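Versicolorin reductase (Brucella melitensis, PDB 4NIM) probably acts as a short-chain dehydrogenase/reductase, carrying out NAD(P)(H)-dependent oxidation or reduction of a substrate not yet established. Local coordinates at residues A[110-113]-A[114-118]; A[125-128]-A[129-133]; A[182-186]-A[187-191]; A[235-238]-A[239-243]. All coordinates share one frame; numbering follows the deposited sequence. Where two conformers were deposited one is given.

In the fold
All four contacts are short-range ones, set along helices or at their ends around the parallel sheet of a Rossmann-type fold. Contact 1 caps helix 114-142 and contact 2 lies further along the same helix, their centres about 21 Å apart. Contact 3 follows in sequence, where helix 164-183 gives way to strand 190-196. Its centre is about 16 Å from that of contact 2. Contact 4 comes last, within helix 234-245, across the chain's centre from contact 2. None touches another, although contact 3 comes within about 5 Å, nearest atoms, of both contact 2 and contact 4. Together they shape a helix start, a proline kink, a helix-to-strand connection and a turn within a helix around the seven-stranded sheet.

Contact 1 of 4, residues A[110-113]-A[114-118]; sequences LDTS and PELFD
S113 meets the first turn of helix 114-142 through two oxygens at once, and this is where the contact is tight. Its hydroxyl OG accepts from the backbone N of L116 at 3.0 Å, and its carbonyl O accepts from the N of F117, also at 3.0 Å and nearly straight (174° at the hydrogen). The hydroxyl reaches its place because chi1, at 68°, sets OG between the backbone N and the carbonyl carbon, where it also lies 3.2 Å from L116 CB. This is a helix N-cap: the hydroxyl stands in for the missing carbonyl at L116 N, the carbonyl opens the regular helical bonding at F117, and P114, with no N-H to offer, takes the first helical position. E115 bends at chi2 (89°), which carries its carboxylate back toward the cap, OE1 resting 3.7 Å from S113 CB. A negative charge here would probably be favoured by the helix dipole. One residue before the cap, T112 adds an apolar touch, CG2 to L116 CD2 at 3.7 Å, the two side chains crossing at about a right angle, while its OG1 bonds to T108 O. On the looser side, L110 and D111 stay clear of the turn; L110 leans on L277, and both backbone N atoms are held by T108 OG1. The F117 side chain, beyond its CB, leads away from the loop to stack its ring with that of F121.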
loop_
_atom_site.group_PDB
_atom_site.type_symbol
_atom_site.label_atom_id
_atom_site.label_comp_id
_atom_site.label_asym_id
_atom_site.label_seq_id
_atom_site.Cartn_x
_atom_site.Cartn_y
_atom_site.Cartn_z
ATOM N N LEU A 110 -13.062 -17.917 -16.123
ATOM C CA LEU A 110 -13.128 -19.298 -16.604
ATOM C C LEU A 110 -11.902 -20.130 -16.250
ATOM O O LEU A 110 -12.031 -21.335 -16.006
ATOM C CB LEU A 110 -13.322 -19.321 -18.132
ATOM C CG LEU A 110 -14.694 -18.994 -18.692
ATOM C CD1 LEU A 110 -14.655 -18.875 -20.201
ATOM C CD2 LEU A 110 -15.617 -20.123 -18.284
ATOM N N ASP A 111 -10.719 -19.515 -16.259
ATOM C CA ASP A 111 -9.493 -20.323 -16.209
ATOM C C ASP A 111 -8.576 -20.072 -14.975
ATOM O O ASP A 111 -7.648 -20.823 -14.748
ATOM C CB ASP A 111 -8.752 -20.246 -17.559
ATOM C CG ASP A 111 -9.560 -20.865 -18.741
ATOM O OD1 ASP A 111 -10.420 -21.788 -18.564
ATOM O OD2 ASP A 111 -9.313 -20.429 -19.890
ATOM N N THR A 112 -8.918 -19.111 -14.119
ATOM C CA THR A 112 -8.168 -18.836 -12.882
ATOM C C THR A 112 -8.141 -20.057 -11.964
ATOM O O THR A 112 -9.202 -20.662 -11.684
ATOM C CB THR A 112 -8.798 -17.649 -12.135
ATOM O OG1 THR A 112 -8.608 -16.452 -12.922
ATOM C CG2 THR A 112 -8.183 -17.467 -10.752
ATOM N N SER A 113 -6.944 -20.437 -11.554
ATOM C CA SER A 113 -6.740 -21.533 -10.611
ATOM C C SER A 113 -7.050 -21.099 -9.185
ATOM O O SER A 113 -7.003 -19.922 -8.870
ATOM C CB SER A 113 -5.294 -22.051 -10.662
ATOM O OG SER A 113 -4.372 -21.068 -10.159
ATOM N N PRO A 114 -7.376 -22.036 -8.319
ATOM C CA PRO A 114 -7.471 -21.644 -6.881
ATOM C C PRO A 114 -6.166 -21.106 -6.294
ATOM O O PRO A 114 -6.207 -20.225 -5.437
ATOM C CB PRO A 114 -7.833 -22.954 -6.173
ATOM C CG PRO A 114 -8.407 -23.863 -7.255
ATOM C CD PRO A 114 -7.876 -23.404 -8.576
ATOM N N GLU A 115 -5.028 -21.629 -6.739
ATOM C CA GLU A 115 -3.731 -21.170 -6.251
ATOM C C GLU A 115 -3.501 -19.692 -6.607
ATOM O O GLU A 115 -3.011 -18.929 -5.790
ATOM C CB GLU A 115 -2.604 -22.039 -6.827
ATOM C CG GLU A 115 -2.539 -23.432 -6.228
ATOM C CD GLU A 115 -3.386 -24.463 -6.951
ATOM O OE1 GLU A 115 -4.191 -24.094 -7.823
ATOM O OE2 GLU A 115 -3.187 -25.670 -6.679
ATOM N N LEU A 116 -3.822 -19.326 -7.842
ATOM C CA LEU A 116 -3.700 -17.956 -8.306
ATOM C C LEU A 116 -4.674 -17.035 -7.562
ATOM O O LEU A 116 -4.280 -15.984 -7.099
ATOM C CB LEU A 116 -3.912 -17.876 -9.810
ATOM C CG LEU A 116 -3.602 -16.517 -10.427
ATOM C CD1 LEU A 116 -2.852 -16.663 -11.750
ATOM C CD2 LEU A 116 -4.879 -15.793 -10.703
ATOM N N PHE A 117 -5.933 -17.447 -7.454
ATOM C CA PHE A 117 -6.927 -16.729 -6.642
ATOM C C PHE A 117 -6.427 -16.483 -5.216
ATOM O O PHE A 117 -6.513 -15.358 -4.703
ATOM C CB PHE A 117 -8.258 -17.533 -6.580
ATOM C CG PHE A 117 -9.333 -16.884 -5.720
ATOM C CD1 PHE A 117 -9.335 -17.057 -4.332
ATOM C CD2 PHE A 117 -10.310 -16.111 -6.276
ATOM C CE1 PHE A 117 -10.271 -16.438 -3.514
ATOM C CE2 PHE A 117 -11.275 -15.485 -5.469
ATOM C CZ PHE A 117 -11.275 -15.657 -4.089
ATOM N N ASP A 118 -5.881 -17.512 -4.588
ATOM C CA ASP A 118 -5.446 -17.430 -3.200
ATOM C C ASP A 118 -4.212 -16.501 -3.053
ATOM O O ASP A 118 -4.122 -15.761 -2.080
ATOM C CB ASP A 118 -5.075 -18.826 -2.668
ATOM C CG ASP A 118 -6.296 -19.676 -2.360
ATOM O OD1 ASP A 118 -7.415 -19.129 -2.329
ATOM O OD2 ASP A 118 -6.106 -20.891 -2.134
#

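Contact 2 of 4, residues A[125-128]-A[129-133]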
loop_
_atom_site.group_PDB
_atom_site.type_symbol
_atom_site.label_atom_id
_atom_site.label_comp_id
_atom_site.label_asym_id
_atom_site.label_seq_id
_atom_site.Cartn_x
_atom_site.Cartn_y
_atom_site.Cartn_z
ATOM N N THR A 125 -4.992 -8.404 -0.077
ATOM C CA THR A 125 -6.074 -8.208 0.870
ATOM C C THR A 125 -5.689 -8.689 2.247
ATOM O O THR A 125 -5.848 -7.951 3.220
ATOM C CB THR A 125 -7.397 -8.943 0.401
ATOM O OG1 THR A 125 -7.660 -8.690 -1.005
ATOM C CG2 THR A 125 -8.526 -8.442 1.202
ATOM N N ARG A 126 -5.242 -9.946 2.368
ATOM C CA ARG A 126 -4.900 -10.514 3.679
ATOM C C ARG A 126 -3.634 -9.831 4.292
ATOM O O ARG A 126 -3.582 -9.534 5.500
ATOM C CB ARG A 126 -4.675 -12.022 3.560
ATOM C CG ARG A 126 -4.594 -12.717 4.906
ATOM C CD ARG A 126 -4.589 -14.219 4.762
ATOM N NE ARG A 126 -3.343 -14.722 4.233
ATOM C CZ ARG A 126 -3.174 -15.947 3.750
ATOM N NH1 ARG A 126 -4.193 -16.798 3.715
ATOM N NH2 ARG A 126 -2.004 -16.325 3.264
ATOM N N ALA A 127 -2.625 -9.626 3.473
ATOM C CA ALA A 127 -1.403 -8.968 3.976
ATOM C C ALA A 127 -1.737 -7.576 4.519
ATOM O O ALA A 127 -1.440 -7.310 5.684
ATOM C CB ALA A 127 -0.296 -8.982 2.963
ATOM N N PRO A 128 -2.442 -6.726 3.752
ATOM C CA PRO A 128 -2.880 -5.477 4.393
ATOM C C PRO A 128 -3.667 -5.667 5.662
ATOM O O PRO A 128 -3.455 -4.931 6.618
ATOM C CB PRO A 128 -3.691 -4.806 3.300
ATOM C CG PRO A 128 -2.971 -5.238 2.029
ATOM C CD PRO A 128 -2.575 -6.649 2.283
ATOM N N PHE A 129 -4.640 -6.596 5.671
ATOM C CA PHE A 129 -5.370 -6.822 6.887
ATOM C C PHE A 129 -4.471 -7.028 8.126
ATOM O O PHE A 129 -4.660 -6.367 9.161
ATOM C CB PHE A 129 -6.399 -7.975 6.672
ATOM C CG PHE A 129 -7.354 -8.175 7.809
ATOM C CD1 PHE A 129 -6.969 -8.830 8.988
ATOM C CD2 PHE A 129 -8.673 -7.764 7.674
ATOM C CE1 PHE A 129 -7.878 -9.001 10.033
ATOM C CE2 PHE A 129 -9.564 -7.911 8.699
ATOM C CZ PHE A 129 -9.199 -8.552 9.875
ATOM N N PHE A 130 -3.516 -7.944 8.041
ATOM C CA PHE A 130 -2.724 -8.301 9.186
ATOM C C PHE A 130 -1.598 -7.274 9.464
ATOM O O PHE A 130 -1.296 -7.031 10.605
ATOM C CB PHE A 130 -2.255 -9.755 9.100
ATOM C CG PHE A 130 -3.361 -10.674 9.369
ATOM C CD1 PHE A 130 -3.804 -10.845 10.678
ATOM C CD2 PHE A 130 -4.093 -11.227 8.357
ATOM C CE1 PHE A 130 -4.926 -11.616 10.941
ATOM C CE2 PHE A 130 -5.222 -11.991 8.624
ATOM C CZ PHE A 130 -5.616 -12.203 9.925
ATOM N N LEU A 131 -1.140 -6.577 8.447
ATOM C CA LEU A 131 -0.203 -5.426 8.679
ATOM C C LEU A 131 -0.935 -4.294 9.395
ATOM O O LEU A 131 -0.411 -3.682 10.329
ATOM C CB LEU A 131 0.355 -4.920 7.354
ATOM C CG LEU A 131 1.347 -5.889 6.709
ATOM C CD1 LEU A 131 1.473 -5.593 5.227
ATOM C CD2 LEU A 131 2.676 -5.717 7.400
ATOM N N ILE A 132 -2.190 -4.072 8.992
ATOM C CA ILE A 132 -3.020 -3.066 9.622
ATOM C C ILE A 132 -3.291 -3.457 11.077
ATOM O O ILE A 132 -3.176 -2.614 11.972
ATOM C CB ILE A 132 -4.340 -2.852 8.849
ATOM C CG1 ILE A 132 -4.082 -2.092 7.538
ATOM C CG2 ILE A 132 -5.341 -2.042 9.671
ATOM C CD1 ILE A 132 -5.207 -2.172 6.521
ATOM N N GLN A 133 -3.695 -4.710 11.293
ATOM C CA GLN A 133 -3.898 -5.232 12.658
ATOM C C GLN A 133 -2.694 -4.893 13.547
ATOM O O GLN A 133 -2.859 -4.380 14.670
ATOM C CB GLN A 133 -4.141 -6.724 12.615
ATOM C CG GLN A 133 -4.279 -7.422 13.965
ATOM C CD GLN A 133 -4.860 -8.801 13.806
ATOM O OE1 GLN A 133 -6.066 -8.972 13.520
ATOM N NE2 GLN A 133 -4.041 -9.793 14.001
#
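The F130 ring receives R126 at its edge and F129 over one face. At the edge, R126 O lies near the ring plane, 3.4 Å from F130 CD2, and the aliphatic CG of R126, set anti to its backbone N (chi1 -168°), comes to 3.8 Å from the same carbon. Over the face, F129 CD1 stands 3.6 Å above the ring centre. The guanidinium plane is turned 62° from the ring, and its NH2 bonds to E75 O. On the buried flanks of the helix, L131 CD1 approaches A127 CB and I132 CD1 approaches P128 CB, each pair 4.4 Å apart. L131, P128 and I132 also touch strand 96-99, so helix 114-142 packs on the sheet, in contact with helices 77-91 and 164-183, as in a Rossmann fold. Four backbone bonds from residue i+4 to i run through this turn, the shortest from I132 N to P128 O at 2.8 Å. Proline chemistry explains the kink: P128 has no N-H to give to the turn before it, yet its carbonyl still accepts, and the regular bonding carries on beyond it.

Contact 3 of 4, residues A[182-186]-A[187-191]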
loop_
_atom_site.group_PDB
_atom_site.type_symbol
_atom_site.label_atom_id
_atom_site.label_comp_id
_atom_site.label_asym_id
_atom_site.label_seq_id
_atom_site.Cartn_x
_atom_site.Cartn_y
_atom_site.Cartn_z
ATOM N N TYR A 182 -13.539 3.616 9.863
ATOM C CA TYR A 182 -14.682 3.834 10.746
ATOM C C TYR A 182 -14.375 3.346 12.170
ATOM O O TYR A 182 -14.598 4.070 13.175
ATOM C CB TYR A 182 -15.951 3.138 10.176
ATOM C CG TYR A 182 -17.100 3.347 11.107
ATOM C CD1 TYR A 182 -17.865 4.495 11.044
ATOM C CD2 TYR A 182 -17.348 2.455 12.133
ATOM C CE1 TYR A 182 -18.845 4.743 11.953
ATOM C CE2 TYR A 182 -18.321 2.693 13.052
ATOM C CZ TYR A 182 -19.068 3.838 12.958
ATOM O OH TYR A 182 -20.076 4.070 13.857
ATOM N N SER A 183 -13.829 2.139 12.270
ATOM C CA SER A 183 -13.629 1.522 13.581
ATOM C C SER A 183 -12.672 2.310 14.478
ATOM O O SER A 183 -12.828 2.348 15.706
ATOM C CB SER A 183 -13.128 0.087 13.428
ATOM O OG SER A 183 -11.848 0.046 12.840
ATOM N N VAL A 184 -11.692 2.951 13.880
ATOM C CA VAL A 184 -10.708 3.754 14.663
ATOM C C VAL A 184 -10.817 5.264 14.574
ATOM O O VAL A 184 -9.858 6.032 14.910
ATOM C CB VAL A 184 -9.269 3.298 14.358
ATOM C CG1 VAL A 184 -9.059 1.887 14.881
ATOM C CG2 VAL A 184 -8.979 3.377 12.862
ATOM N N LEU A 185 -12.002 5.719 14.222
ATOM C CA LEU A 185 -12.309 7.159 14.142
ATOM C C LEU A 185 -11.949 7.902 15.419
ATOM O O LEU A 185 -11.259 8.909 15.346
ATOM C CB LEU A 185 -13.801 7.395 13.807
ATOM C CG LEU A 185 -14.171 7.510 12.329
ATOM C CD1 LEU A 185 -15.687 7.453 12.086
ATOM C CD2 LEU A 185 -13.610 8.780 11.747
ATOM N N ARG A 186 -12.379 7.401 16.597
ATOM C CA ARG A 186 -12.101 8.099 17.836
ATOM C C ARG A 186 -10.657 7.958 18.301
ATOM O O ARG A 186 -10.240 8.714 19.123
ATOM C CB ARG A 186 -13.034 7.656 18.955
ATOM C CG ARG A 186 -14.466 8.109 18.705
ATOM C CD ARG A 186 -15.251 8.094 20.003
ATOM N NE ARG A 186 -16.539 8.761 19.822
ATOM C CZ ARG A 186 -16.818 10.012 20.152
ATOM N NH1 ARG A 186 -15.917 10.801 20.735
ATOM N NH2 ARG A 186 -18.047 10.459 19.905
ATOM N N ASN A 187 -9.915 6.983 17.771
ATOM C CA ASN A 187 -8.484 6.890 18.004
ATOM C C ASN A 187 -7.677 7.937 17.252
ATOM O O ASN A 187 -6.499 8.129 17.573
ATOM C CB ASN A 187 -7.941 5.531 17.604
ATOM C CG ASN A 187 -8.665 4.411 18.254
ATOM O OD1 ASN A 187 -9.794 4.087 17.863
ATOM N ND2 ASN A 187 -8.032 3.775 19.255
ATOM N N ARG A 188 -8.288 8.594 16.265
ATOM C CA ARG A 188 -7.569 9.518 15.392
ATOM C C ARG A 188 -6.473 8.785 14.619
ATOM O O ARG A 188 -5.402 9.349 14.322
ATOM C CB ARG A 188 -7.040 10.735 16.182
ATOM C CG ARG A 188 -8.176 11.583 16.733
ATOM C CD ARG A 188 -7.691 12.897 17.350
ATOM N NE ARG A 188 -7.529 12.770 18.794
ATOM C CZ ARG A 188 -6.865 13.621 19.572
ATOM N NH1 ARG A 188 -6.291 14.715 19.070
ATOM N NH2 ARG A 188 -6.784 13.379 20.878
ATOM N N ILE A 189 -6.758 7.512 14.319
ATOM C CA ILE A 189 -5.953 6.741 13.408
ATOM C C ILE A 189 -6.636 6.829 12.055
ATOM O O ILE A 189 -7.836 6.452 11.932
ATOM C CB ILE A 189 -5.804 5.266 13.828
ATOM C CG1 ILE A 189 -5.104 5.162 15.165
ATOM C CG2 ILE A 189 -5.051 4.508 12.725
ATOM C CD1 ILE A 189 -5.252 3.815 15.880
ATOM N N ARG A 190 -5.895 7.284 11.033
ATOM C CA ARG A 190 -6.516 7.614 9.752
ATOM C C ARG A 190 -6.125 6.545 8.762
ATOM O O ARG A 190 -4.989 6.080 8.812
ATOM C CB ARG A 190 -6.072 8.976 9.255
ATOM C CG ARG A 190 -6.463 10.047 10.236
ATOM C CD ARG A 190 -6.118 11.425 9.726
ATOM N NE ARG A 190 -4.714 11.561 9.373
ATOM C CZ ARG A 190 -4.229 11.681 8.131
ATOM N NH1 ARG A 190 -5.021 11.689 7.056
ATOM N NH2 ARG A 190 -2.922 11.892 7.967
ATOM N N VAL A 191 -7.097 6.073 7.996
ATOM C CA VAL A 191 -6.886 5.021 6.984
ATOM C C VAL A 191 -7.538 5.435 5.663
ATOM O O VAL A 191 -8.762 5.555 5.571
ATOM C CB VAL A 191 -7.474 3.680 7.430
ATOM C CG1 VAL A 191 -6.998 2.558 6.502
ATOM C CG2 VAL A 191 -7.103 3.378 8.896
#
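V184 lies at the centre of this turn, its carbonyl O accepting two weak bonds, from N187 N at 3.0 Å and from I189 N at 3.5 Å. Its methyl CG2 presses against I189, 3.8 Å from CB and 3.4 Å from the carbonyl O, and stands 4.4 Å from V191 CG2. N187 folds back over the same residue: with chi1 at -54°, its OD1 comes 3.3 Å from V184 CA. One further bond closes the turn, R188 N to L185 O at 3.1 Å, the donor standing well above the carbonyl plane (60° out of it). A wide bond from I189 N to V184 O around a narrower one from R188 N to L185 O, with R188 in the left-handed conformation (phi 62°), makes a Schellman-type pattern whose outer bond is weak, and the apolar meeting of V184 with I189 is the contact that commonly goes with it. Just after helix 164-183 ends, the motif closes the turn that leads into strand 190-196, the second parallel strand of the beta-alpha-beta unit 147-153, 164-183, 190-196. Farther out, R188 makes a salt bridge to E145, while I189 and N187 rest on F139 and R140 of helix 114-142. V191 packs on V180 and A181 of the helix just left and on I148 of the adjacent strand, and its N bonds to T253 OG1.

Contact 4 of 4, residues A[235-238]-A[239-243]; sequences AKVA and RAIAF
K236 and R239 run side by side on the outer surface of helix 234-245, which connects the last two strands of the parallel Rossmann-type sheet. Among dispersion contacts, theirs is the closest: the lysine methylene CD sits over the centre of one guanidinium face, 3.4 Å from R239 CZ. The lysine bend at chi2 (-50°) and the arginine bend at chi3 bring the chains alongside. On the inner surface, V237 CG1 and I241 CD1 meet at 4.3 Å, both residues also touching L194 of strand 190-196, while A238 packs on T31 and L34 of helix 26-37. Among backbone bonds, I241 N to V237 O is well formed at 3.1 Å; A242 N to A238 O is shorter still, 2.8 Å with 170° at the hydrogen. R239 N, by contrast, makes two weak bonds, to K236 O at 3.1 Å and to A235 O at 3.5 Å, and A240 N adds a weak bond to V237 O, so the helix is less regular at this point. Electrostatically, the two cations probably repel each other mildly, and the stacking of methylene on guanidinium offers apolar contact in spite of this, leaving K236 NZ 4.5 Å from R239 NH2.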
loop_
_atom_site.group_PDB
_atom_site.type_symbol
_atom_site.label_atom_id
_atom_site.label_comp_id
_atom_site.label_asym_id
_atom_site.label_seq_id
_atom_site.Cartn_x
_atom_site.Cartn_y
_atom_site.Cartn_z
ATOM N N ALA A 235 7.129 8.166 -8.801
ATOM C CA ALA A 235 7.588 9.316 -8.013
ATOM C C ALA A 235 6.405 10.277 -7.794
ATOM O O ALA A 235 6.248 10.836 -6.715
ATOM C CB ALA A 235 8.764 10.027 -8.668
ATOM N N LYS A 236 5.518 10.403 -8.777
ATOM C CA LYS A 236 4.339 11.279 -8.593
ATOM C C LYS A 236 3.279 10.616 -7.743
ATOM O O LYS A 236 2.667 11.275 -6.889
ATOM C CB LYS A 236 3.767 11.760 -9.927
ATOM C CG LYS A 236 4.797 12.429 -10.849
ATOM C CD LYS A 236 5.634 13.509 -10.157
ATOM C CE LYS A 236 6.674 14.147 -11.073
ATOM N NZ LYS A 236 6.013 14.700 -12.275
ATOM N N VAL A 237 3.076 9.310 -7.933
ATOM C CA VAL A 237 2.183 8.564 -7.060
ATOM C C VAL A 237 2.642 8.678 -5.593
ATOM O O VAL A 237 1.831 8.923 -4.700
ATOM C CB VAL A 237 2.053 7.071 -7.445
ATOM C CG1 VAL A 237 1.099 6.374 -6.500
ATOM C CG2 VAL A 237 1.574 6.894 -8.891
ATOM N N ALA A 238 3.948 8.575 -5.364
ATOM C CA ALA A 238 4.482 8.722 -4.008
ATOM C C ALA A 238 4.077 10.033 -3.341
ATOM O O ALA A 238 3.853 10.068 -2.147
ATOM C CB ALA A 238 5.987 8.547 -3.994
ATOM N N ARG A 239 3.967 11.093 -4.121
ATOM C CA ARG A 239 3.562 12.397 -3.610
ATOM C C ARG A 239 2.156 12.381 -3.046
ATOM O O ARG A 239 1.905 12.971 -2.009
ATOM C CB ARG A 239 3.755 13.492 -4.664
ATOM C CG ARG A 239 5.251 13.799 -4.854
ATOM C CD ARG A 239 5.540 14.932 -5.842
ATOM N NE ARG A 239 4.500 14.966 -6.852
ATOM C CZ ARG A 239 4.464 15.791 -7.902
ATOM N NH1 ARG A 239 5.468 16.648 -8.138
ATOM N NH2 ARG A 239 3.421 15.713 -8.723
ATOM N N ALA A 240 1.256 11.683 -3.711
ATOM C CA ALA A 240 -0.122 11.557 -3.233
ATOM C C ALA A 240 -0.160 10.718 -1.958
ATOM O O ALA A 240 -0.892 11.011 -1.016
ATOM C CB ALA A 240 -0.980 10.937 -4.326
ATOM N N ILE A 241 0.660 9.687 -1.916
ATOM C CA ILE A 241 0.784 8.884 -0.716
ATOM C C ILE A 241 1.282 9.721 0.450
ATOM O O ILE A 241 0.712 9.657 1.567
ATOM C CB ILE A 241 1.702 7.665 -0.962
ATOM C CG1 ILE A 241 0.998 6.668 -1.933
ATOM C CG2 ILE A 241 2.023 6.946 0.351
ATOM C CD1 ILE A 241 1.869 5.507 -2.351
ATOM N N ALA A 242 2.366 10.473 0.239
ATOM C CA ALA A 242 2.854 11.356 1.269
ATOM C C ALA A 242 1.795 12.319 1.824
ATOM O O ALA A 242 1.705 12.516 3.067
ATOM C CB ALA A 242 4.087 12.114 0.784
ATOM N N PHE A 243 0.981 12.893 0.935
ATOM C CA PHE A 243 -0.108 13.757 1.368
ATOM C C PHE A 243 -0.975 13.026 2.378
ATOM O O PHE A 243 -1.222 13.521 3.486
ATOM C CB PHE A 243 -0.927 14.273 0.175
ATOM C CG PHE A 243 -2.265 14.904 0.545
ATOM C CD1 PHE A 243 -2.331 16.185 1.098
ATOM C CD2 PHE A 243 -3.458 14.233 0.290
ATOM C CE1 PHE A 243 -3.549 16.778 1.408
ATOM C CE2 PHE A 243 -4.687 14.827 0.603
ATOM C CZ PHE A 243 -4.730 16.092 1.151
#